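Local coordinates for protein sialidase B (PDB 4XJW) that cleaves terminal sialic acids joined by alpha-(2->3), alpha-(2->6) or alpha-(2->8) linkages from oligosaccharides, glycoproteins and glycolipids, at residues 64-69 with 106-111; 151-154 with 160-163; 258-263 with 434-439; 370-375 with 409-414; 584-589 with 624-629. The protein carries 1 engineered substitution. All coordinates share one frame; numbering follows the deposited sequence.

Interaction 1 of 5, residues 64-69 with 106-111; sequences FSIFMR and NTLVFV
F64 meets F110 across the core of a beta sandwich, the lectin-like (concanavalin) N-terminal domain. Strand 63-69 belongs to one antiparallel sheet and strand 102-113 to the other. The axes of the two segments pass 10.5 Å apart at 146° between their N-to-C directions, too far for backbone pairing, and no hydrogen bond spans the gap. At F64 the ring carbon CZ touches CE2 of F110 at 3.5 Å, the closest approach of the contact. The side chains come from opposite directions; the planes are 28° apart and the centroids 5.5 Å, so the rings are offset with little overlap. F64 also lies on I78 and I139, while F110 is flanked by V76 and M121. I66, two residues on and on the same face of its strand, lies opposite F110 in register, with their CA atoms 8.6 Å apart. It divides its branches between two partners. The long arm carries CD1 to within 4.4 Å of CB of F110. The short branch, CG2, stands anti to the backbone N because chi1 is -64°, and slides past L108 in the opposing direction, ending 3.8 Å from L108 CD1.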
# COMPACT_ATOMS: atom_id res chain seq x y z
N PHE A 64 16.85 -28.37 9.29
CA PHE A 64 15.68 -27.58 8.95
C PHE A 64 15.49 -26.55 10.04
O PHE A 64 15.65 -26.85 11.23
CB PHE A 64 14.45 -28.47 8.88
CG PHE A 64 13.15 -27.71 8.85
CD1 PHE A 64 12.80 -26.96 7.73
CD2 PHE A 64 12.28 -27.75 9.93
CE1 PHE A 64 11.60 -26.27 7.69
CE2 PHE A 64 11.08 -27.05 9.90
CZ PHE A 64 10.75 -26.30 8.78
N SER A 65 15.14 -25.34 9.66
CA SER A 65 14.87 -24.32 10.66
C SER A 65 13.75 -23.41 10.20
O SER A 65 13.58 -23.18 8.99
CB SER A 65 16.12 -23.49 10.93
OG SER A 65 16.39 -22.62 9.85
N ILE A 66 12.96 -22.93 11.16
CA ILE A 66 12.06 -21.80 10.95
C ILE A 66 12.69 -20.63 11.69
O ILE A 66 12.89 -20.69 12.91
CB ILE A 66 10.65 -22.08 11.50
CG1 ILE A 66 10.00 -23.24 10.74
CG2 ILE A 66 9.79 -20.83 11.41
CD1 ILE A 66 8.75 -23.82 11.44
N PHE A 67 13.04 -19.56 10.97
CA PHE A 67 13.72 -18.43 11.60
C PHE A 67 12.98 -17.11 11.38
O PHE A 67 12.08 -17.02 10.53
CB PHE A 67 15.17 -18.30 11.10
CG PHE A 67 15.28 -17.91 9.65
CD1 PHE A 67 15.34 -16.57 9.27
CD2 PHE A 67 15.32 -18.88 8.65
CE1 PHE A 67 15.42 -16.20 7.94
CE2 PHE A 67 15.42 -18.53 7.31
CZ PHE A 67 15.46 -17.18 6.95
N MET A 68 13.36 -16.11 12.16
CA MET A 68 12.88 -14.75 11.97
C MET A 68 14.02 -13.76 12.14
O MET A 68 15.10 -14.10 12.64
CB MET A 68 11.77 -14.39 12.95
CG MET A 68 12.21 -14.42 14.41
SD MET A 68 10.93 -13.88 15.56
CE MET A 68 10.98 -12.10 15.34
N ARG A 69 13.77 -12.53 11.72
CA ARG A 69 14.72 -11.44 11.88
C ARG A 69 14.04 -10.30 12.61
O ARG A 69 12.81 -10.21 12.63
CB ARG A 69 15.24 -10.94 10.53
CG ARG A 69 16.07 -11.95 9.75
CD ARG A 69 16.68 -11.31 8.51
NE ARG A 69 17.43 -12.28 7.71
CZ ARG A 69 18.72 -12.56 7.88
NH1 ARG A 69 19.43 -11.96 8.83
NH2 ARG A 69 19.31 -13.46 7.11
N ASN A 106 1.59 -14.22 17.26
CA ASN A 106 1.60 -14.56 15.85
C ASN A 106 1.26 -16.01 15.64
O ASN A 106 1.66 -16.86 16.43
CB ASN A 106 2.98 -14.32 15.24
CG ASN A 106 3.42 -12.87 15.33
OD1 ASN A 106 3.01 -12.04 14.50
ND2 ASN A 106 4.24 -12.56 16.32
N THR A 107 0.52 -16.28 14.57
CA THR A 107 0.14 -17.65 14.25
C THR A 107 0.86 -18.06 12.97
O THR A 107 0.55 -17.55 11.89
CB THR A 107 -1.38 -17.81 14.08
OG1 THR A 107 -2.06 -17.35 15.25
CG2 THR A 107 -1.76 -19.28 13.83
N LEU A 108 1.81 -18.98 13.11
CA LEU A 108 2.61 -19.40 11.98
C LEU A 108 2.20 -20.82 11.57
O LEU A 108 2.04 -21.68 12.41
CB LEU A 108 4.10 -19.32 12.35
CG LEU A 108 5.12 -19.77 11.30
CD1 LEU A 108 6.42 -18.99 11.45
CD2 LEU A 108 5.40 -21.28 11.41
N VAL A 109 2.00 -21.03 10.27
CA VAL A 109 1.72 -22.37 9.75
C VAL A 109 2.66 -22.66 8.59
O VAL A 109 2.64 -21.95 7.58
CB VAL A 109 0.28 -22.50 9.24
CG1 VAL A 109 0.02 -23.92 8.71
CG2 VAL A 109 -0.70 -22.16 10.34
N PHE A 110 3.48 -23.71 8.71
CA PHE A 110 4.40 -24.05 7.64
C PHE A 110 4.05 -25.42 7.10
O PHE A 110 3.96 -26.38 7.87
CB PHE A 110 5.85 -24.03 8.13
CG PHE A 110 6.83 -24.44 7.06
CD1 PHE A 110 7.08 -23.61 5.98
CD2 PHE A 110 7.48 -25.67 7.14
CE1 PHE A 110 7.97 -23.98 4.99
CE2 PHE A 110 8.38 -26.05 6.15
CZ PHE A 110 8.63 -25.20 5.08
N VAL A 111 3.81 -25.49 5.80
CA VAL A 111 3.42 -26.75 5.16
C VAL A 111 4.53 -27.26 4.24
O VAL A 111 4.97 -26.56 3.31
CB VAL A 111 2.09 -26.59 4.39
CG1 VAL A 111 1.69 -27.91 3.77
CG2 VAL A 111 0.99 -26.09 5.33

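Interaction 2 of 5, residues 151-154 with 160-163; sequences GAVN and HYLA
This contact is a short antiparallel hairpin in the N-terminal sandwich domain, beside strand 46-53, with its two arms held by three backbone hydrogen bonds. V153 and H160 form a hydrogen-bonded pair: V153 N donates to H160 O at 2.9 Å with a near-straight N-H...O angle of 165°, and H160 N returns a bond to V153 O at 2.8 Å. Beyond this pair the arms fall out of step. Two residues back from V153 lies G151, but three residues on from H160 lies A163, and it is A163 N that bonds G151 O at 2.9 Å. That donor stands above the carbonyl plane, 37° out of it, and the angle at its hydrogen is only 138°. The same oxygen receives a CA-H contact from L162 CA at 3.4 Å; water 1, with more acceptors nearby than protons, lies within hydrogen-bonding reach of it and A163 O.

Side chains pack alongside these bonds. A152 CB lies 4.0 Å from L162 CD2, and V153 CG2 reaches the edge of the Y161 ring at CD2, also 4.0 Å away, the two side chains pointing the same way. H160 CB sits over one face of that ring, toward its rim. V153 and Y161 rest on A48 of strand 46-53 and Y63 of strand 63-69, while backbone bonds from G151 to L49 and from Y161 to A48 fasten both arms to strand 46-53.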
# COMPACT_ATOMS: atom_id res chain seq x y z
N GLY A 151 13.90 -22.44 19.90
CA GLY A 151 14.69 -21.27 20.24
C GLY A 151 16.17 -21.32 19.86
O GLY A 151 16.95 -20.50 20.35
N ALA A 152 16.55 -22.27 19.01
CA ALA A 152 17.91 -22.42 18.49
C ALA A 152 17.96 -23.54 17.46
O ALA A 152 16.99 -24.28 17.30
CB ALA A 152 18.88 -22.73 19.63
N VAL A 153 19.10 -23.66 16.78
CA VAL A 153 19.40 -24.84 15.97
C VAL A 153 20.68 -25.47 16.51
O VAL A 153 21.68 -24.76 16.72
CB VAL A 153 19.60 -24.50 14.47
CG1 VAL A 153 19.90 -25.74 13.66
CG2 VAL A 153 18.37 -23.81 13.90
N ASN A 154 20.66 -26.77 16.75
CA ASN A 154 21.84 -27.47 17.26
C ASN A 154 22.72 -27.95 16.12
O ASN A 154 22.35 -28.87 15.39
CB ASN A 154 21.42 -28.64 18.16
CG ASN A 154 22.60 -29.32 18.84
OD1 ASN A 154 23.66 -29.47 18.26
ND2 ASN A 154 22.40 -29.73 20.09
N HIS A 160 22.97 -22.48 17.76
CA HIS A 160 23.03 -21.38 16.80
C HIS A 160 21.69 -20.66 16.76
O HIS A 160 20.64 -21.27 17.01
CB HIS A 160 23.35 -21.91 15.39
CG HIS A 160 24.75 -22.39 15.23
ND1 HIS A 160 25.60 -21.91 14.26
CD2 HIS A 160 25.45 -23.32 15.92
CE1 HIS A 160 26.77 -22.52 14.36
NE2 HIS A 160 26.71 -23.38 15.36
N TYR A 161 21.73 -19.36 16.45
CA TYR A 161 20.51 -18.58 16.24
C TYR A 161 19.60 -18.54 17.47
O TYR A 161 18.38 -18.70 17.36
CB TYR A 161 19.75 -19.11 15.01
CG TYR A 161 20.64 -19.36 13.82
CD1 TYR A 161 21.48 -18.36 13.34
CD2 TYR A 161 20.65 -20.60 13.19
CE1 TYR A 161 22.30 -18.58 12.26
CE2 TYR A 161 21.48 -20.83 12.10
CZ TYR A 161 22.30 -19.82 11.65
OH TYR A 161 23.13 -20.02 10.57
N LEU A 162 20.20 -18.32 18.63
CA LEU A 162 19.46 -18.24 19.89
C LEU A 162 18.34 -17.21 19.84
O LEU A 162 18.53 -16.10 19.32
CB LEU A 162 20.41 -17.92 21.05
CG LEU A 162 21.20 -19.10 21.62
CD1 LEU A 162 22.23 -18.58 22.62
CD2 LEU A 162 20.26 -20.09 22.30
N ALA A 163 17.19 -17.58 20.38
CA ALA A 163 16.00 -16.73 20.30
C ALA A 163 15.55 -16.13 21.63
O ALA A 163 15.67 -16.74 22.69
CB ALA A 163 14.86 -17.50 19.67
O HOH W 1 16.33 -19.30 23.07

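Interaction 3 of 5, residues 258-263 with 434-439; sequences MKFNDY and EQFKLL
The backbone N of F260 donates to OD1 of N238, a bond that ties the start of this loop to strand 237-244 while the phenyl ring turns toward F436. No hydrogen bond joins segments 258-263 and 434-439; three buried side chains carry the contact. CZ of F260 comes to 4.1 Å from CZ of F436, and the two side chains cross at about a right angle. F436 holds its CG between the backbone N and the carbonyl carbon (chi1 75°), which sends the ring across the gap. M258 reaches the same residue from another side. Its chain is fully extended beyond CG, so the methyl CE arrives 4.1 Å from CB of F436, and SD lies 5.4 Å from the ring centroid and 40° off the normal, an oblique Met-aromatic contact. The setting is a junction in the sialidase beta propeller. M258 follows strand 255-256, an edge strand of one four-stranded blade, and F436 directly precedes strand 437-438 at the margin of the adjoining sheet, just past the second BNR repeat. M258 also packs on L303 and A305 of strand 301-308. The F260 ring stacks with F287, and the F436 ring meets Y370 with planes about 10° apart.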
# COMPACT_ATOMS: atom_id res chain seq x y z
N MET A 258 -11.74 4.14 -10.32
CA MET A 258 -11.14 4.50 -11.60
C MET A 258 -10.39 3.29 -12.13
O MET A 258 -9.61 2.66 -11.40
CB MET A 258 -10.15 5.67 -11.46
CG MET A 258 -10.78 6.98 -11.01
SD MET A 258 -9.59 8.33 -11.03
CE MET A 258 -10.59 9.63 -10.30
N LYS A 259 -10.62 2.96 -13.40
CA LYS A 259 -9.97 1.81 -13.99
C LYS A 259 -9.75 2.02 -15.48
O LYS A 259 -10.47 2.78 -16.13
CB LYS A 259 -10.81 0.56 -13.78
CG LYS A 259 -12.06 0.56 -14.64
CD LYS A 259 -12.81 -0.75 -14.53
CE LYS A 259 -11.86 -1.90 -14.75
NZ LYS A 259 -12.52 -3.23 -14.72
N PHE A 260 -8.73 1.33 -15.99
CA PHE A 260 -8.46 1.25 -17.42
C PHE A 260 -8.46 -0.21 -17.82
O PHE A 260 -8.20 -1.09 -16.99
CB PHE A 260 -7.08 1.82 -17.75
CG PHE A 260 -7.03 3.31 -17.80
CD1 PHE A 260 -7.93 4.03 -18.58
CD2 PHE A 260 -6.05 4.01 -17.09
CE1 PHE A 260 -7.85 5.42 -18.65
CE2 PHE A 260 -5.98 5.39 -17.16
CZ PHE A 260 -6.88 6.10 -17.94
N ASN A 261 -8.74 -0.48 -19.09
CA ASN A 261 -8.89 -1.85 -19.55
C ASN A 261 -7.96 -2.22 -20.70
O ASN A 261 -8.14 -3.27 -21.34
CB ASN A 261 -10.35 -2.14 -19.92
CG ASN A 261 -11.24 -2.20 -18.69
OD1 ASN A 261 -10.89 -2.83 -17.69
ND2 ASN A 261 -12.38 -1.54 -18.75
N ASP A 262 -6.97 -1.37 -20.93
CA ASP A 262 -5.97 -1.66 -21.95
C ASP A 262 -5.12 -2.89 -21.60
O ASP A 262 -4.65 -3.60 -22.49
CB ASP A 262 -5.09 -0.43 -22.25
CG ASP A 262 -4.53 0.25 -21.00
OD1 ASP A 262 -5.24 0.35 -19.97
OD2 ASP A 262 -3.37 0.73 -21.07
N TYR A 263 -4.93 -3.13 -20.30
CA TYR A 263 -4.32 -4.37 -19.82
C TYR A 263 -5.29 -5.14 -18.93
O TYR A 263 -6.08 -4.55 -18.20
CB TYR A 263 -3.04 -4.05 -19.04
CG TYR A 263 -1.83 -3.84 -19.91
CD1 TYR A 263 -1.81 -2.81 -20.85
CD2 TYR A 263 -0.72 -4.65 -19.80
CE1 TYR A 263 -0.70 -2.60 -21.66
CE2 TYR A 263 0.41 -4.44 -20.60
CZ TYR A 263 0.41 -3.42 -21.53
OH TYR A 263 1.50 -3.20 -22.34
N GLU A 434 -18.96 7.37 -10.71
CA GLU A 434 -19.16 7.91 -12.05
C GLU A 434 -17.92 7.77 -12.91
O GLU A 434 -16.82 7.49 -12.41
CB GLU A 434 -19.49 9.40 -11.96
CG GLU A 434 -20.85 9.70 -11.32
CD GLU A 434 -21.98 9.01 -12.06
OE1 GLU A 434 -21.98 9.06 -13.30
OE2 GLU A 434 -22.85 8.42 -11.39
N GLN A 435 -18.09 7.98 -14.21
CA GLN A 435 -16.93 8.06 -15.10
C GLN A 435 -16.10 9.29 -14.74
O GLN A 435 -16.64 10.37 -14.49
CB GLN A 435 -17.37 8.12 -16.56
CG GLN A 435 -18.05 6.83 -17.06
CD GLN A 435 -17.16 5.61 -16.93
OE1 GLN A 435 -15.94 5.69 -17.13
NE2 GLN A 435 -17.76 4.48 -16.59
N PHE A 436 -14.78 9.12 -14.71
CA PHE A 436 -13.91 10.21 -14.29
C PHE A 436 -13.87 11.37 -15.30
O PHE A 436 -14.11 11.18 -16.49
CB PHE A 436 -12.49 9.71 -13.94
CG PHE A 436 -11.63 9.34 -15.13
CD1 PHE A 436 -10.98 10.32 -15.88
CD2 PHE A 436 -11.44 8.01 -15.47
CE1 PHE A 436 -10.19 9.98 -16.96
CE2 PHE A 436 -10.65 7.66 -16.56
CZ PHE A 436 -10.02 8.65 -17.30
N LYS A 437 -13.64 12.57 -14.78
CA LYS A 437 -13.41 13.75 -15.60
C LYS A 437 -12.04 14.33 -15.29
O LYS A 437 -11.61 14.32 -14.13
CB LYS A 437 -14.48 14.80 -15.34
CG LYS A 437 -15.87 14.35 -15.73
CD LYS A 437 -16.90 15.43 -15.45
CE LYS A 437 -18.29 14.96 -15.86
NZ LYS A 437 -19.05 16.05 -16.52
N LEU A 438 -11.35 14.83 -16.30
CA LEU A 438 -10.07 15.49 -16.06
C LEU A 438 -10.26 16.87 -15.43
O LEU A 438 -11.15 17.61 -15.82
CB LEU A 438 -9.27 15.63 -17.35
CG LEU A 438 -8.84 14.30 -17.98
CD1 LEU A 438 -8.04 14.51 -19.29
CD2 LEU A 438 -8.05 13.44 -17.01
N LEU A 439 -9.43 17.20 -14.45
CA LEU A 439 -9.40 18.55 -13.92
C LEU A 439 -8.69 19.46 -14.92
O LEU A 439 -7.84 19.00 -15.68
CB LEU A 439 -8.69 18.61 -12.56
CG LEU A 439 -9.42 18.01 -11.35
CD1 LEU A 439 -9.09 18.78 -10.08
CD2 LEU A 439 -10.91 17.96 -11.57

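Interaction 4 of 5, residues 370-375 with 409-414; sequences YEVLEG and KDSLFK
V372 makes the first shell of this contact with both of its methyls. CG1 stands anti to the backbone N (chi1 -179°) and approaches the F413 ring at its edge, near the ring plane, with CD2 4.2 Å away. CG2 takes the other direction and lies 3.9 Å from the hydroxyl OG of S411. The two side chains V372 and F413 cross at about a right angle, and their CA atoms, the nearest pair, are 7.6 Å apart. No hydrogen bond passes between the segments, so the joint rests on one branched residue set against an aromatic edge and a hydroxyl.

Behind S411 the hydroxyl is already spoken for: OG donates to F413 O at 2.7 Å, tilted 34° from the carbonyl plane. The bond spans the bend where the chain enters strand 413-414 and fixes the rotation of the serine. A second bond within the segment, K414 NZ to K409 O at 3.0 Å, links its two ends.

Both strands belong to one curled antiparallel beta sheet that lies in the chain between propeller strands 301-308 and 420-426, an all-beta insertion in the catalytic domain. Strand 372-374 pairs with strands 360-366 and 377-387, whereas strand 413-414 pairs with strand 330-337 as the chain leaves the insertion. Further out, the F413 ring takes part in edge-to-face pairs with Y364 and Y345, and D410 splits its carboxylate between Y384 OH and H397 NE2.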
# COMPACT_ATOMS: atom_id res chain seq x y z
N TYR A 370 -13.74 8.82 -22.18
CA TYR A 370 -12.52 9.17 -22.92
C TYR A 370 -12.21 8.15 -24.01
O TYR A 370 -11.05 7.96 -24.40
CB TYR A 370 -11.33 9.40 -21.98
CG TYR A 370 -11.45 10.70 -21.24
CD1 TYR A 370 -12.15 10.78 -20.05
CD2 TYR A 370 -10.89 11.87 -21.76
CE1 TYR A 370 -12.28 11.97 -19.38
CE2 TYR A 370 -11.02 13.07 -21.09
CZ TYR A 370 -11.72 13.11 -19.90
OH TYR A 370 -11.86 14.30 -19.21
N GLU A 371 -13.26 7.52 -24.50
CA GLU A 371 -13.16 6.54 -25.58
C GLU A 371 -13.40 7.19 -26.94
O GLU A 371 -14.16 8.15 -27.06
CB GLU A 371 -14.14 5.40 -25.33
CG GLU A 371 -13.80 4.59 -24.07
CD GLU A 371 -14.96 3.76 -23.54
OE1 GLU A 371 -16.06 3.83 -24.12
OE2 GLU A 371 -14.75 3.05 -22.54
N VAL A 372 -12.74 6.66 -27.97
CA VAL A 372 -12.80 7.23 -29.31
C VAL A 372 -13.95 6.64 -30.13
O VAL A 372 -14.09 5.42 -30.23
CB VAL A 372 -11.49 6.98 -30.08
CG1 VAL A 372 -11.57 7.62 -31.47
CG2 VAL A 372 -10.31 7.53 -29.30
N LEU A 373 -14.76 7.52 -30.71
CA LEU A 373 -15.82 7.09 -31.61
C LEU A 373 -15.55 7.64 -33.01
O LEU A 373 -15.05 8.75 -33.15
CB LEU A 373 -17.18 7.58 -31.11
CG LEU A 373 -17.93 6.74 -30.06
CD1 LEU A 373 -17.18 6.66 -28.75
CD2 LEU A 373 -19.31 7.30 -29.82
N GLU A 374 -15.87 6.85 -34.03
CA GLU A 374 -15.82 7.34 -35.40
C GLU A 374 -17.21 7.28 -36.01
O GLU A 374 -17.80 6.21 -36.14
CB GLU A 374 -14.83 6.53 -36.25
CG GLU A 374 -14.74 7.02 -37.70
CD GLU A 374 -13.82 6.17 -38.54
OE1 GLU A 374 -13.42 5.08 -38.08
OE2 GLU A 374 -13.48 6.60 -39.67
N GLY A 375 -17.75 8.44 -36.38
CA GLY A 375 -19.10 8.51 -36.88
C GLY A 375 -20.08 7.90 -35.89
O GLY A 375 -21.00 7.18 -36.27
N LYS A 409 -1.96 2.94 -25.29
CA LYS A 409 -0.83 2.85 -26.22
C LYS A 409 -1.31 2.61 -27.65
O LYS A 409 -0.74 3.15 -28.59
CB LYS A 409 0.10 1.72 -25.78
CG LYS A 409 1.21 1.39 -26.76
CD LYS A 409 2.06 0.26 -26.21
CE LYS A 409 3.19 -0.11 -27.16
NZ LYS A 409 4.02 -1.23 -26.63
N ASP A 410 -2.38 1.83 -27.80
CA ASP A 410 -2.85 1.42 -29.12
C ASP A 410 -3.87 2.36 -29.76
O ASP A 410 -4.39 2.08 -30.84
CB ASP A 410 -3.44 0.00 -29.06
CG ASP A 410 -2.40 -1.08 -28.81
OD1 ASP A 410 -1.22 -0.76 -28.56
OD2 ASP A 410 -2.80 -2.27 -28.84
N SER A 411 -4.17 3.47 -29.10
CA SER A 411 -5.20 4.39 -29.59
C SER A 411 -4.82 5.13 -30.88
O SER A 411 -3.65 5.47 -31.11
CB SER A 411 -5.60 5.40 -28.52
OG SER A 411 -6.73 6.15 -28.92
N LEU A 412 -5.82 5.38 -31.72
CA LEU A 412 -5.65 6.18 -32.93
C LEU A 412 -5.35 7.64 -32.58
O LEU A 412 -4.59 8.31 -33.27
CB LEU A 412 -6.91 6.10 -33.79
CG LEU A 412 -6.99 6.90 -35.09
CD1 LEU A 412 -5.84 6.53 -36.01
CD2 LEU A 412 -8.33 6.65 -35.77
N PHE A 413 -5.99 8.12 -31.52
CA PHE A 413 -5.73 9.45 -30.98
C PHE A 413 -5.18 9.33 -29.56
O PHE A 413 -5.77 8.63 -28.74
CB PHE A 413 -7.02 10.28 -30.97
CG PHE A 413 -7.47 10.70 -32.33
CD1 PHE A 413 -6.91 11.81 -32.94
CD2 PHE A 413 -8.48 10.01 -32.98
CE1 PHE A 413 -7.33 12.21 -34.20
CE2 PHE A 413 -8.91 10.40 -34.24
CZ PHE A 413 -8.34 11.51 -34.84
N LYS A 414 -4.07 10.00 -29.29
CA LYS A 414 -3.39 9.87 -28.00
C LYS A 414 -3.19 11.22 -27.31
O LYS A 414 -2.92 12.23 -27.96
CB LYS A 414 -2.05 9.14 -28.19
CG LYS A 414 -2.25 7.66 -28.49
CD LYS A 414 -0.97 6.97 -28.91
CE LYS A 414 -0.15 6.51 -27.73
NZ LYS A 414 0.94 5.58 -28.16

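Interaction 5 of 5, residues 584-589 with 624-629; sequences GQLVVG and HHIGVL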
# COMPACT_ATOMS: atom_id res chain seq x y z
N GLY A 584 6.44 3.00 13.27
CA GLY A 584 5.22 3.78 13.08
C GLY A 584 4.64 4.29 14.38
O GLY A 584 4.67 3.58 15.40
N GLN A 585 4.17 5.53 14.36
CA GLN A 585 3.57 6.12 15.55
C GLN A 585 2.31 6.90 15.24
O GLN A 585 2.14 7.42 14.14
CB GLN A 585 4.56 7.08 16.23
CG GLN A 585 5.79 6.41 16.81
CD GLN A 585 6.64 7.37 17.62
OE1 GLN A 585 6.42 8.58 17.62
NE2 GLN A 585 7.65 6.82 18.30
N LEU A 586 1.43 6.97 16.22
CA LEU A 586 0.44 8.03 16.25
C LEU A 586 0.95 9.04 17.25
O LEU A 586 1.36 8.67 18.36
CB LEU A 586 -0.93 7.53 16.71
CG LEU A 586 -1.59 6.44 15.88
CD1 LEU A 586 -3.02 6.30 16.36
CD2 LEU A 586 -1.56 6.76 14.41
N VAL A 587 0.93 10.31 16.87
CA VAL A 587 1.41 11.36 17.77
C VAL A 587 0.24 12.29 18.06
O VAL A 587 -0.35 12.87 17.15
CB VAL A 587 2.60 12.13 17.15
CG1 VAL A 587 3.17 13.11 18.16
CG2 VAL A 587 3.70 11.15 16.68
N VAL A 588 -0.11 12.42 19.35
CA VAL A 588 -1.22 13.27 19.75
C VAL A 588 -0.72 14.64 20.19
O VAL A 588 0.12 14.73 21.09
CB VAL A 588 -2.02 12.64 20.90
CG1 VAL A 588 -3.19 13.53 21.30
CG2 VAL A 588 -2.52 11.24 20.53
N GLY A 589 -1.21 15.70 19.55
CA GLY A 589 -0.83 17.05 19.91
C GLY A 589 -2.02 17.85 20.44
O GLY A 589 -3.13 17.75 19.90
N HIS A 624 -15.83 7.29 17.93
CA HIS A 624 -14.68 8.01 18.51
C HIS A 624 -13.44 7.16 18.72
O HIS A 624 -12.46 7.62 19.32
CB HIS A 624 -15.06 8.75 19.80
CG HIS A 624 -16.24 9.65 19.64
ND1 HIS A 624 -16.28 10.67 18.70
CD2 HIS A 624 -17.44 9.69 20.28
CE1 HIS A 624 -17.44 11.29 18.77
NE2 HIS A 624 -18.16 10.72 19.72
N HIS A 625 -13.47 5.92 18.24
CA HIS A 625 -12.22 5.18 18.06
C HIS A 625 -11.46 5.78 16.89
O HIS A 625 -11.99 6.62 16.15
CB HIS A 625 -12.47 3.71 17.76
CG HIS A 625 -13.06 2.95 18.90
ND1 HIS A 625 -12.70 1.65 19.18
CD2 HIS A 625 -14.01 3.29 19.80
CE1 HIS A 625 -13.40 1.22 20.22
NE2 HIS A 625 -14.19 2.20 20.63
N ILE A 626 -10.21 5.33 16.72
CA ILE A 626 -9.38 5.74 15.61
C ILE A 626 -9.11 4.52 14.74
O ILE A 626 -8.69 3.48 15.24
CB ILE A 626 -8.03 6.28 16.10
CG1 ILE A 626 -8.22 7.45 17.08
CG2 ILE A 626 -7.17 6.69 14.92
CD1 ILE A 626 -8.93 8.66 16.50
N GLY A 627 -9.40 4.63 13.45
CA GLY A 627 -9.03 3.59 12.50
C GLY A 627 -7.76 3.98 11.76
O GLY A 627 -7.60 5.14 11.37
N VAL A 628 -6.85 3.02 11.60
CA VAL A 628 -5.58 3.23 10.90
C VAL A 628 -5.45 2.15 9.83
O VAL A 628 -5.54 0.96 10.13
CB VAL A 628 -4.37 3.17 11.87
CG1 VAL A 628 -3.10 3.56 11.15
CG2 VAL A 628 -4.59 4.08 13.07
N LEU A 629 -5.30 2.57 8.58
CA LEU A 629 -5.02 1.67 7.48
C LEU A 629 -3.64 2.06 6.96
O LEU A 629 -3.43 3.19 6.53
CB LEU A 629 -6.07 1.82 6.38
CG LEU A 629 -5.92 0.90 5.17
CD1 LEU A 629 -6.08 -0.55 5.59
CD2 LEU A 629 -6.94 1.28 4.10
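Apolar contact is all that joins L586 to I626 and V628, and it is light: 89 Å² is buried in all. The CD1 methyl of L586 comes to 4.3 Å from CG2 of V628 and to 4.4 Å from CG2 of I626, two residues of segment 624-629 that point toward it. Its other methyl, CD2, is also 4.3 Å from V628 CG2, so both leucine branches bear on it. With chi1 at -60° and chi2 at -169°, the leucine is stretched toward the opposing strand, bridging 9.4 Å between the CA atoms of L586 and V628. The contact joins two neighbouring sheets of the sialidase beta propeller. Strand 584-592 lies between strands 569-575 and 597-605 of one four-stranded blade, and strand 626-631 is the middle strand of the next sheet, between 616-620 and 647-652. The C-terminal helix 654-657 borders the seam, with L657 against L586 and I654 against I626. Polar bonds lie outside the contact and hold each strand within its own sheet. L586 is bonded through its backbone to Y604, Q585 OE1 pairs with N576 ND2 and H603 ND1, and H624 ND1 bonds OE2 of E620, a residue of the inhibitor pocket.

Interactions 1 and 2 share the N-terminal sandwich domain: their centres are 13 Å apart, and S65 CB touches V153 CG2 at 3.7 Å. Interactions 3 and 4, 14 Å apart between centres, are joined where the propeller meets its insertion by a probable hydrogen bond of 3.0 Å between L438 N and Y370 OH; along the chain, interaction 4 is nested within the loop that interaction 3 closes. Interaction 5 lies nearest the functional sites. The V628 side chain is about 10 Å from that of Y615, the probable nucleophile, and the I626 side chain about 8 Å from bound Optactin. Interactions 1 to 4 lie away from the catalytic residues and the inhibitor pocket.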